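Long-range contacts in hydrolase, alpha/beta hydrolase FOLD family (Staphylococcus aureus, PDB 2XMZ), which probably catalyses formation of 2-succinyl-6-hydroxy-2,4-cyclohexadiene-1-carboxylate, a lyase step of menaquinone biosynthesis, on an alpha/beta hydrolase fold: residues Glu10-Thr15 against Lys38-Tyr43; Val18-His23 against Ile46-Pro51; Phe88-Gly93 against Thr243-His248; Ile108-Leu113 against Leu260-Glu265. All blocks are in the same frame, centred on the assembly; numbering follows the deposited sequence. Where two conformers were deposited one is given.

In the fold
Contacts 2, 3 and 4 share the central sheet of the alpha/beta hydrolase fold, whose strands 44-48, 17-22, 84-90 and 110-114 lie side by side. Contact 3 holds the serine and histidine of the probable catalytic triad; its centre lies about 13 Å from that of contact 2 and about 15 Å from that of contact 4. Backbone pairing ties it to both, through Val-20 O and Phe-88 N on one side and through Gly-89 N and Ile-112 O on the other. Contact 1 lies farthest from the triad contact, its centre about 23 Å from that of contact 3, and meets contact 2 where Phe-39 packs on Leu-19 and Phe-21, and contact 4 where Phe-39 reaches Leu-260.

Contact 1 of 4, residues Glu10-Thr15 against Lys38-Tyr43; sequences EANVET and KFTDNY
Asn-12 and Thr-40 are joined by a direct hydrogen bond between the loop 10-15 and the segment 38-43: Asn-12 N donates to Thr-40 O over 2.7 Å, nearly straight at 168°. The same carbonyl oxygen takes a CA-H...O contact from Ala-11 CA at 3.3 Å. A water adds a polar bridge, accepting from Thr-40 OG1 at 2.7 Å, donating to Asp-41 OD1 at 2.6 Å and taking a weak bond from Asn-12 ND2. The Asn-12 and Asp-41 side chains run side by side in the same direction, with amide and carboxylate planes 49° apart.

In the alpha/beta hydrolase fold this contact joins the link between strands 6-9 and 17-22 to the turn by which the short helix 36-40 leads into strand 44-48. Phe-39 O accepts from both Asn-42 N and Tyr-43 N within that turn.

The remaining contacts are van der Waals. Ala-11 CB rests against Tyr-43 C at 3.5 Å, and Val-13 CG2 lies 3.5 Å from Asp-41 O. Thr-15 CG2 lies 3.6 Å from Asn-42 O and also approaches Tyr-43 CA, while Thr-15 OG1, anti to the backbone N (chi1 178°), is hydrogen-bonded to Gln-17 N.

Contact 2 of 4, residues Val18-His23 against Ile46-Pro51; sequences VLVFLH and ITIDLP
Strands 18-22 and 46-48 run parallel, their axes 4.6 Å apart at closest and inclined by 22°, with Val-20 paired to Ile-46 and Phe-21 to Thr-47. They are the two strands of a beta-alpha-beta unit of the alpha/beta hydrolase fold, connected through helix 36-40. Ile-46 N donates to Leu-19 O, and Ile-46 O accepts from Phe-21 N at 2.8 Å. Farther on, Ile-48 N reaches Phe-21 O, and a water donates to both Phe-21 O and Ile-48 O where the strands begin to part.

Val-18, Val-20, Ile-46 and Ile-48 interlock on one face of the sheet, which helix 66-77 covers. Ile-46 CD1 ends 3.5 Å from Val-18 CG1 and also approaches Val-20 CG2, the Val-20 and Ile-46 side chains lying side by side. The other branch of Val-20, CG1, is anti to the backbone N and meets Ile-48 CD1 at 3.5 Å. Leu-22 runs alongside Ile-48, its CD2 against Ile-48 CB at 3.8 Å. On the opposite face, Phe-21 CB and Thr-47 CG2 approach to 4.2 Å.

Beyond the paired strands a side chain takes over from the backbone ladder. Chi1 of His-23, 58°, puts CG between the backbone N and the carbonyl carbon, and the ring lies with NE2 beside Leu-50 N. Leu-50 N donates to His-23 NE2 over 2.8 Å at 173°, a nearly straight bond, and Leu-50 CD1 lies over one face of the imidazole, offset toward the rim.

Contact 3 of 4, residues Phe88-Gly93 against Thr243-His248; sequences FGYSMG and TGHTIH
Tyr-90 is held on both faces and at its tip: its own neighbour Ser-91 places CB over the centre of one face, and the edge of the His-248 ring comes down on the opposite face. This second contact is a T-shaped, edge-to-face pair, with planes at 89° and centroids 4.9 Å apart; His-248 CE1 lies 3.6 Å from Tyr-90 CG, nearer the rim than the centre. The rotation of His-248 is fixed from outside the contact, since its ND1 is bonded to Glu-114 and its NE2 to Thr-31.

At the tip of the phenol, Tyr-90 OH and Thr-246 OG1 share a hydrogen bond of 2.6 Å, the two side chains crossing at about a right angle. Tyr-90 OH also lies 3.2 Å from His-245 CD2, while His-245 O lies in the plane of the tyrosine ring at its edge.

Ser-91 OG, anti to the backbone N, is carried to the edge of the His-245 ring and lies in its plane. Ser-91 OG and His-245 NE2 are hydrogen-bonded at 2.8 Å. On the far side of the imidazole, ND1 is bonded to Asp-218 OD2, which orients the ring toward the serine.

Ser-91 has strained backbone angles (phi 54°, psi -118°) in the sharp turn from strand 84-90 into helix 92-103. With Gly-89 and Gly-93 two residues before and after, the turn fits the GxSxG nucleophile elbow of alpha/beta hydrolases, and Ser-91, His-245 and Asp-218 probably form the catalytic triad.

Contact 4 of 4, residues Ile108-Leu113 against Leu260-Glu265; sequences ISNLIL and LGFLKE
Phe-262 reaches from helix 252-266 to strand 110-114 and brings ring atoms CD2, CE2 and CZ against Asn-110 and Ile-112. Its CG is anti to the backbone N (chi1 171°), which sends the ring off the helix toward the sheet. Atom CE2 sits between the two strand side chains, 3.7 Å from Asn-110 CB and likewise 3.7 Å from Ile-112 CG1. The neighbouring CD2 meets Ile-112 CD1 at 3.7 Å, whereas CZ, at the end of the ring, approaches Asn-110 CB and Leu-111 O, the latter at 3.9 Å. Both strand side chains slide past the phenylalanine in the opposite direction.

Here a C-terminal helix packs on the central sheet of the alpha/beta hydrolase fold. Helix 260-265 runs nearly antiparallel to strand 110-113, at 164°, with 10.5 Å between the axes at their closest. No hydrogen bond crosses the interface. On the sheet, Leu-211 of the adjoining strand 210-215 also touches Phe-262.

Ile-112 has CG1 anti to the carbonyl carbon, and its chain continues extended to CD1, which serves two partners: besides the phenylalanine ring it reaches Leu-263 CD2 at 4.4 Å, a looser contact. Asn-110 touches the ring mainly through CB, its amide plane turned 76° from that of the ring. Its polar end is held within the sheet, ND2 being hydrogen-bonded to Thr-86 OG1 of strand 84-90, a strand whose Thr-86 is also touched by Leu-263.

Contact 1 of 4, residues Glu10-Thr15 against Lys38-Tyr43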
# COMPACT_ATOMS: atom_id res chain seq x y z
N GLU A 10 -11.00 16.69 -5.34
CA GLU A 10 -12.45 16.80 -5.30
C GLU A 10 -13.09 16.00 -6.42
O GLU A 10 -12.68 16.09 -7.58
CB GLU A 10 -12.88 18.27 -5.43
CG GLU A 10 -13.11 19.03 -4.12
CD GLU A 10 -14.48 18.75 -3.46
OE1 GLU A 10 -15.55 19.02 -4.08
OE2 GLU A 10 -14.48 18.29 -2.29
N ALA A 11 -14.10 15.20 -6.08
CA ALA A 11 -14.94 14.54 -7.08
C ALA A 11 -15.63 15.54 -8.03
O ALA A 11 -15.97 16.66 -7.64
CB ALA A 11 -15.99 13.67 -6.40
N ASN A 12 -15.85 15.10 -9.27
CA ASN A 12 -16.46 15.95 -10.27
C ASN A 12 -17.92 16.16 -9.95
O ASN A 12 -18.54 17.09 -10.44
CB ASN A 12 -16.28 15.37 -11.67
CG ASN A 12 -14.82 15.34 -12.11
OD1 ASN A 12 -13.97 16.06 -11.56
ND2 ASN A 12 -14.52 14.51 -13.10
N VAL A 13 -18.45 15.29 -9.09
CA VAL A 13 -19.85 15.36 -8.67
C VAL A 13 -19.96 15.37 -7.14
O VAL A 13 -18.98 15.09 -6.45
CB VAL A 13 -20.69 14.20 -9.29
CG1 VAL A 13 -20.71 14.31 -10.82
CG2 VAL A 13 -20.17 12.83 -8.83
N GLU A 14 -21.13 15.72 -6.61
CA GLU A 14 -21.39 15.58 -5.16
C GLU A 14 -21.35 14.13 -4.76
O GLU A 14 -21.98 13.28 -5.39
CB GLU A 14 -22.75 16.14 -4.75
CG GLU A 14 -22.86 17.66 -4.81
CD GLU A 14 -22.02 18.39 -3.76
OE1 GLU A 14 -21.69 19.61 -4.01
OE2 GLU A 14 -21.70 17.77 -2.70
N THR A 15 -20.64 13.84 -3.69
CA THR A 15 -20.60 12.48 -3.20
C THR A 15 -20.09 12.41 -1.77
O THR A 15 -19.29 13.25 -1.34
CB THR A 15 -19.75 11.57 -4.13
OG1 THR A 15 -19.71 10.25 -3.58
CG2 THR A 15 -18.32 12.11 -4.29
N LYS A 38 -9.81 8.45 -13.13
CA LYS A 38 -10.77 7.35 -13.30
C LYS A 38 -11.71 7.27 -12.09
O LYS A 38 -12.84 6.81 -12.22
CB LYS A 38 -10.06 6.00 -13.53
CG LYS A 38 -8.89 6.05 -14.52
CD LYS A 38 -9.34 6.06 -15.97
CE LYS A 38 -8.21 6.52 -16.88
NZ LYS A 38 -6.88 6.05 -16.40
N PHE A 39 -11.26 7.74 -10.92
CA PHE A 39 -12.10 7.70 -9.72
C PHE A 39 -12.81 9.01 -9.38
O PHE A 39 -13.95 8.98 -8.91
CB PHE A 39 -11.34 7.10 -8.53
CG PHE A 39 -10.84 5.70 -8.80
CD1 PHE A 39 -11.70 4.62 -8.74
CD2 PHE A 39 -9.52 5.49 -9.18
CE1 PHE A 39 -11.26 3.33 -9.04
CE2 PHE A 39 -9.06 4.20 -9.46
CZ PHE A 39 -9.94 3.12 -9.39
N THR A 40 -12.18 10.15 -9.65
CA THR A 40 -12.79 11.45 -9.33
C THR A 40 -14.10 11.73 -10.10
O THR A 40 -14.89 12.58 -9.70
CB THR A 40 -11.80 12.62 -9.51
OG1 THR A 40 -11.27 12.60 -10.84
CG2 THR A 40 -10.66 12.50 -8.48
N ASP A 41 -14.34 10.99 -11.18
CA ASP A 41 -15.62 11.01 -11.87
C ASP A 41 -16.79 10.83 -10.89
O ASP A 41 -17.83 11.47 -11.04
CB ASP A 41 -15.67 9.89 -12.93
CG ASP A 41 -14.97 10.26 -14.23
OD1 ASP A 41 -14.44 11.40 -14.37
OD2 ASP A 41 -14.95 9.39 -15.13
N ASN A 42 -16.61 9.96 -9.90
CA ASN A 42 -17.67 9.59 -8.95
C ASN A 42 -17.25 9.60 -7.48
O ASN A 42 -18.09 9.42 -6.60
CB ASN A 42 -18.22 8.20 -9.29
CG ASN A 42 -18.92 8.15 -10.65
OD1 ASN A 42 -18.43 7.51 -11.58
ND2 ASN A 42 -20.07 8.82 -10.76
N TYR A 43 -15.95 9.76 -7.22
CA TYR A 43 -15.42 9.61 -5.85
C TYR A 43 -14.42 10.72 -5.52
O TYR A 43 -13.62 11.11 -6.37
CB TYR A 43 -14.76 8.21 -5.67
CG TYR A 43 -15.67 7.06 -6.07
CD1 TYR A 43 -16.55 6.48 -5.15
CD2 TYR A 43 -15.69 6.57 -7.37
CE1 TYR A 43 -17.42 5.44 -5.52
CE2 TYR A 43 -16.54 5.53 -7.75
CZ TYR A 43 -17.40 4.97 -6.82
OH TYR A 43 -18.24 3.95 -7.21
O HOH W 1 -12.29 12.50 -13.34

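Contact 2 of 4, residues Val18-His23 against Ile46-Pro51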
# COMPACT_ATOMS: atom_id res chain seq x y z
N VAL A 18 -15.18 8.75 -0.24
CA VAL A 18 -13.80 9.18 -0.33
C VAL A 18 -12.93 7.93 -0.43
O VAL A 18 -13.06 7.02 0.39
CB VAL A 18 -13.38 10.05 0.87
CG1 VAL A 18 -11.93 10.54 0.70
CG2 VAL A 18 -14.30 11.24 1.00
N LEU A 19 -12.09 7.87 -1.46
CA LEU A 19 -11.19 6.75 -1.67
C LEU A 19 -9.77 7.20 -1.35
O LEU A 19 -9.27 8.16 -1.94
CB LEU A 19 -11.32 6.25 -3.12
CG LEU A 19 -10.40 5.14 -3.64
CD1 LEU A 19 -10.49 3.84 -2.85
CD2 LEU A 19 -10.69 4.87 -5.13
N VAL A 20 -9.14 6.52 -0.39
CA VAL A 20 -7.86 6.94 0.18
C VAL A 20 -6.81 5.92 -0.26
O VAL A 20 -6.92 4.74 0.08
CB VAL A 20 -7.91 7.02 1.72
CG1 VAL A 20 -6.56 7.50 2.27
CG2 VAL A 20 -9.05 7.98 2.19
N PHE A 21 -5.82 6.40 -1.02
CA PHE A 21 -4.77 5.53 -1.56
C PHE A 21 -3.49 5.60 -0.76
O PHE A 21 -2.93 6.69 -0.55
CB PHE A 21 -4.42 5.93 -3.00
CG PHE A 21 -5.43 5.52 -4.01
CD1 PHE A 21 -5.39 4.25 -4.57
CD2 PHE A 21 -6.41 6.41 -4.43
CE1 PHE A 21 -6.34 3.86 -5.52
CE2 PHE A 21 -7.34 6.05 -5.41
CZ PHE A 21 -7.31 4.77 -5.94
N LEU A 22 -3.01 4.42 -0.38
CA LEU A 22 -1.66 4.25 0.20
C LEU A 22 -0.75 3.49 -0.76
O LEU A 22 -1.13 2.45 -1.29
CB LEU A 22 -1.73 3.52 1.56
CG LEU A 22 -2.67 4.10 2.63
CD1 LEU A 22 -2.59 3.27 3.94
CD2 LEU A 22 -2.35 5.58 2.90
N HIS A 23 0.45 4.02 -0.97
CA HIS A 23 1.41 3.47 -1.93
C HIS A 23 2.29 2.41 -1.26
O HIS A 23 2.15 2.12 -0.07
CB HIS A 23 2.30 4.61 -2.44
CG HIS A 23 3.03 5.30 -1.32
ND1 HIS A 23 4.24 4.86 -0.84
CD2 HIS A 23 2.68 6.35 -0.55
CE1 HIS A 23 4.61 5.62 0.17
NE2 HIS A 23 3.68 6.54 0.38
N ILE A 46 -8.16 10.79 -2.04
CA ILE A 46 -7.04 11.25 -1.26
C ILE A 46 -5.86 10.32 -1.51
O ILE A 46 -6.01 9.10 -1.57
CB ILE A 46 -7.34 11.24 0.27
CG1 ILE A 46 -8.45 12.24 0.59
CG2 ILE A 46 -6.07 11.58 1.08
CD1 ILE A 46 -9.01 12.08 2.00
N THR A 47 -4.69 10.90 -1.68
CA THR A 47 -3.48 10.11 -1.70
C THR A 47 -2.68 10.57 -0.52
O THR A 47 -2.69 11.77 -0.20
CB THR A 47 -2.69 10.29 -3.00
OG1 THR A 47 -2.34 11.66 -3.16
CG2 THR A 47 -3.49 9.80 -4.22
N ILE A 48 -2.00 9.63 0.13
CA ILE A 48 -1.16 9.92 1.28
C ILE A 48 0.22 9.29 1.05
O ILE A 48 0.34 8.10 0.72
CB ILE A 48 -1.76 9.36 2.59
CG1 ILE A 48 -3.19 9.88 2.80
CG2 ILE A 48 -0.86 9.73 3.80
CD1 ILE A 48 -3.94 9.15 3.97
N ASP A 49 1.24 10.12 1.21
CA ASP A 49 2.62 9.67 1.26
C ASP A 49 2.94 9.20 2.68
O ASP A 49 2.77 9.95 3.63
CB ASP A 49 3.55 10.81 0.86
CG ASP A 49 3.60 11.03 -0.63
OD1 ASP A 49 3.07 10.17 -1.36
OD2 ASP A 49 4.13 12.06 -1.08
N LEU A 50 3.40 7.97 2.79
CA LEU A 50 3.69 7.37 4.09
C LEU A 50 5.06 7.85 4.59
O LEU A 50 5.86 8.40 3.79
CB LEU A 50 3.59 5.83 4.00
CG LEU A 50 2.13 5.33 3.77
CD1 LEU A 50 2.07 3.90 3.21
CD2 LEU A 50 1.31 5.47 5.07
N PRO A 51 5.34 7.68 5.90
CA PRO A 51 6.57 8.19 6.48
C PRO A 51 7.81 7.82 5.66
O PRO A 51 8.02 6.62 5.29
CB PRO A 51 6.61 7.52 7.85
CG PRO A 51 5.14 7.40 8.20
CD PRO A 51 4.48 7.02 6.91
O HOH W 2 -0.41 6.94 -1.94

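Contact 3 of 4, residues Phe88-Gly93 against Thr243-His248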
# COMPACT_ATOMS: atom_id res chain seq x y z
N PHE A 88 -7.52 2.15 0.71
CA PHE A 88 -6.84 1.28 -0.21
C PHE A 88 -5.36 1.27 0.15
O PHE A 88 -4.75 2.33 0.31
CB PHE A 88 -7.02 1.78 -1.66
CG PHE A 88 -6.16 1.02 -2.66
CD1 PHE A 88 -4.81 1.34 -2.83
CD2 PHE A 88 -6.70 -0.01 -3.42
CE1 PHE A 88 -4.00 0.61 -3.71
CE2 PHE A 88 -5.90 -0.74 -4.33
CZ PHE A 88 -4.55 -0.41 -4.47
N GLY A 89 -4.78 0.09 0.23
CA GLY A 89 -3.34 -0.02 0.38
C GLY A 89 -2.71 -1.08 -0.52
O GLY A 89 -3.23 -2.21 -0.62
N TYR A 90 -1.61 -0.70 -1.17
CA TYR A 90 -0.83 -1.58 -2.01
C TYR A 90 0.44 -1.96 -1.29
O TYR A 90 1.20 -1.09 -0.89
CB TYR A 90 -0.46 -0.92 -3.36
CG TYR A 90 0.75 -1.53 -4.02
CD1 TYR A 90 0.69 -2.79 -4.62
CD2 TYR A 90 1.97 -0.83 -4.05
CE1 TYR A 90 1.83 -3.36 -5.22
CE2 TYR A 90 3.14 -1.40 -4.65
CZ TYR A 90 3.04 -2.65 -5.23
OH TYR A 90 4.14 -3.21 -5.83
N SER A 91 0.67 -3.27 -1.16
CA SER A 91 1.93 -3.83 -0.67
C SER A 91 2.23 -3.22 0.69
O SER A 91 1.42 -3.34 1.60
CB SER A 91 3.08 -3.62 -1.68
OG SER A 91 4.10 -4.58 -1.47
N MET A 92 3.34 -2.49 0.83
CA MET A 92 3.63 -1.80 2.13
C MET A 92 2.45 -0.99 2.65
O MET A 92 2.14 -1.04 3.84
CB MET A 92 4.87 -0.89 2.03
CG MET A 92 5.11 0.02 3.27
SD MET A 92 6.50 1.13 2.99
CE MET A 92 5.66 2.51 2.22
N GLY A 93 1.82 -0.21 1.77
CA GLY A 93 0.63 0.55 2.13
C GLY A 93 -0.57 -0.30 2.51
O GLY A 93 -1.45 0.18 3.25
N THR A 243 -0.53 -10.64 -14.41
CA THR A 243 0.18 -9.56 -13.71
C THR A 243 0.96 -10.09 -12.52
O THR A 243 0.62 -11.12 -11.96
CB THR A 243 -0.77 -8.43 -13.18
OG1 THR A 243 -1.79 -9.00 -12.36
CG2 THR A 243 -1.40 -7.66 -14.33
N GLY A 244 2.01 -9.36 -12.15
CA GLY A 244 2.76 -9.65 -10.93
C GLY A 244 2.31 -8.81 -9.75
O GLY A 244 1.10 -8.59 -9.53
N HIS A 245 3.28 -8.34 -9.00
CA HIS A 245 3.01 -7.72 -7.71
C HIS A 245 2.28 -6.38 -7.84
O HIS A 245 1.27 -6.14 -7.16
CB HIS A 245 4.33 -7.53 -6.96
CG HIS A 245 4.15 -7.28 -5.50
ND1 HIS A 245 3.67 -8.24 -4.64
CD2 HIS A 245 4.43 -6.19 -4.75
CE1 HIS A 245 3.64 -7.74 -3.41
NE2 HIS A 245 4.12 -6.51 -3.45
N THR A 246 2.78 -5.51 -8.72
CA THR A 246 2.22 -4.16 -8.87
C THR A 246 1.16 -4.16 -9.97
O THR A 246 1.37 -3.62 -11.07
CB THR A 246 3.30 -3.11 -9.15
OG1 THR A 246 4.48 -3.40 -8.40
CG2 THR A 246 2.81 -1.71 -8.80
N ILE A 247 0.03 -4.75 -9.65
CA ILE A 247 -1.10 -4.87 -10.57
C ILE A 247 -1.53 -3.51 -11.11
O ILE A 247 -1.74 -3.37 -12.32
CB ILE A 247 -2.33 -5.50 -9.91
CG1 ILE A 247 -1.98 -6.77 -9.13
CG2 ILE A 247 -3.41 -5.79 -10.98
CD1 ILE A 247 -3.09 -7.19 -8.15
N HIS A 248 -1.65 -2.51 -10.24
CA HIS A 248 -2.17 -1.19 -10.67
C HIS A 248 -1.31 -0.53 -11.75
O HIS A 248 -1.73 0.43 -12.41
CB HIS A 248 -2.45 -0.25 -9.47
CG HIS A 248 -1.24 0.23 -8.74
ND1 HIS A 248 -0.83 -0.30 -7.54
CD2 HIS A 248 -0.38 1.25 -9.00
CE1 HIS A 248 0.26 0.33 -7.12
NE2 HIS A 248 0.53 1.29 -7.98

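Contact 4 of 4, residues Ile108-Leu113 against Leu260-Glu265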
# COMPACT_ATOMS: atom_id res chain seq x y z
N ILE A 108 -13.42 3.09 8.97
CA ILE A 108 -13.50 3.07 7.52
C ILE A 108 -14.79 2.37 7.07
O ILE A 108 -15.40 1.63 7.84
CB ILE A 108 -12.23 2.46 6.91
CG1 ILE A 108 -12.06 0.97 7.27
CG2 ILE A 108 -10.97 3.29 7.32
CD1 ILE A 108 -10.98 0.30 6.40
N SER A 109 -15.21 2.64 5.85
CA SER A 109 -16.40 2.05 5.29
C SER A 109 -16.09 0.76 4.55
O SER A 109 -16.80 -0.21 4.70
CB SER A 109 -17.08 3.04 4.37
OG SER A 109 -17.89 3.90 5.15
N ASN A 110 -15.01 0.78 3.77
CA ASN A 110 -14.55 -0.37 2.96
C ASN A 110 -13.03 -0.46 3.00
O ASN A 110 -12.33 0.54 3.29
CB ASN A 110 -14.96 -0.23 1.48
CG ASN A 110 -16.45 -0.03 1.29
OD1 ASN A 110 -17.24 -0.97 1.42
ND2 ASN A 110 -16.84 1.18 0.93
N LEU A 111 -12.52 -1.64 2.65
CA LEU A 111 -11.09 -1.86 2.64
C LEU A 111 -10.65 -2.48 1.33
O LEU A 111 -11.28 -3.38 0.82
CB LEU A 111 -10.69 -2.75 3.82
CG LEU A 111 -9.20 -3.02 4.03
CD1 LEU A 111 -8.38 -1.72 4.37
CD2 LEU A 111 -9.02 -4.08 5.10
N ILE A 112 -9.56 -1.96 0.76
CA ILE A 112 -9.02 -2.57 -0.47
C ILE A 112 -7.55 -2.82 -0.30
O ILE A 112 -6.78 -1.94 0.11
CB ILE A 112 -9.29 -1.76 -1.78
CG1 ILE A 112 -10.77 -1.49 -1.96
CG2 ILE A 112 -8.80 -2.57 -2.98
CD1 ILE A 112 -11.13 -0.43 -3.07
N LEU A 113 -7.16 -4.04 -0.62
CA LEU A 113 -5.81 -4.52 -0.43
C LEU A 113 -5.27 -5.06 -1.74
O LEU A 113 -5.86 -5.96 -2.35
CB LEU A 113 -5.83 -5.65 0.62
CG LEU A 113 -6.49 -5.26 1.96
CD1 LEU A 113 -6.55 -6.49 2.85
CD2 LEU A 113 -5.72 -4.16 2.66
N LEU A 260 -13.72 0.14 -9.19
CA LEU A 260 -14.98 0.82 -9.47
C LEU A 260 -16.18 -0.10 -9.25
O LEU A 260 -17.18 0.33 -8.69
CB LEU A 260 -14.98 1.38 -10.90
CG LEU A 260 -14.07 2.57 -11.21
CD1 LEU A 260 -13.95 2.77 -12.73
CD2 LEU A 260 -14.56 3.85 -10.56
N GLY A 261 -16.05 -1.36 -9.66
CA GLY A 261 -17.12 -2.34 -9.53
C GLY A 261 -17.39 -2.72 -8.08
O GLY A 261 -18.55 -2.88 -7.68
N PHE A 262 -16.32 -2.86 -7.30
CA PHE A 262 -16.42 -3.08 -5.85
C PHE A 262 -17.08 -1.87 -5.22
O PHE A 262 -18.12 -2.00 -4.57
CB PHE A 262 -15.01 -3.29 -5.25
CG PHE A 262 -14.97 -3.30 -3.73
CD1 PHE A 262 -15.46 -4.39 -3.00
CD2 PHE A 262 -14.41 -2.23 -3.03
CE1 PHE A 262 -15.39 -4.40 -1.57
CE2 PHE A 262 -14.33 -2.22 -1.61
CZ PHE A 262 -14.82 -3.32 -0.89
N LEU A 263 -16.50 -0.69 -5.45
CA LEU A 263 -17.10 0.56 -4.98
C LEU A 263 -18.56 0.72 -5.40
O LEU A 263 -19.37 1.19 -4.61
CB LEU A 263 -16.28 1.78 -5.43
CG LEU A 263 -14.83 1.92 -4.93
CD1 LEU A 263 -14.16 3.12 -5.57
CD2 LEU A 263 -14.73 2.00 -3.40
N LYS A 264 -18.89 0.32 -6.63
CA LYS A 264 -20.28 0.32 -7.13
C LYS A 264 -21.16 -0.56 -6.24
O LYS A 264 -22.21 -0.12 -5.75
CB LYS A 264 -20.34 -0.19 -8.58
CG LYS A 264 -21.16 0.64 -9.59
CD LYS A 264 -22.58 0.93 -9.14
CE LYS A 264 -23.37 1.69 -10.20
NZ LYS A 264 -23.66 0.87 -11.41
N GLU A 265 -20.71 -1.80 -6.01
CA GLU A 265 -21.45 -2.79 -5.22
C GLU A 265 -21.68 -2.37 -3.78
O GLU A 265 -22.70 -2.72 -3.18
CB GLU A 265 -20.74 -4.14 -5.24
CG GLU A 265 -20.86 -4.86 -6.55
CD GLU A 265 -19.79 -5.91 -6.76
OE1 GLU A 265 -18.80 -5.94 -5.99
OE2 GLU A 265 -19.93 -6.72 -7.71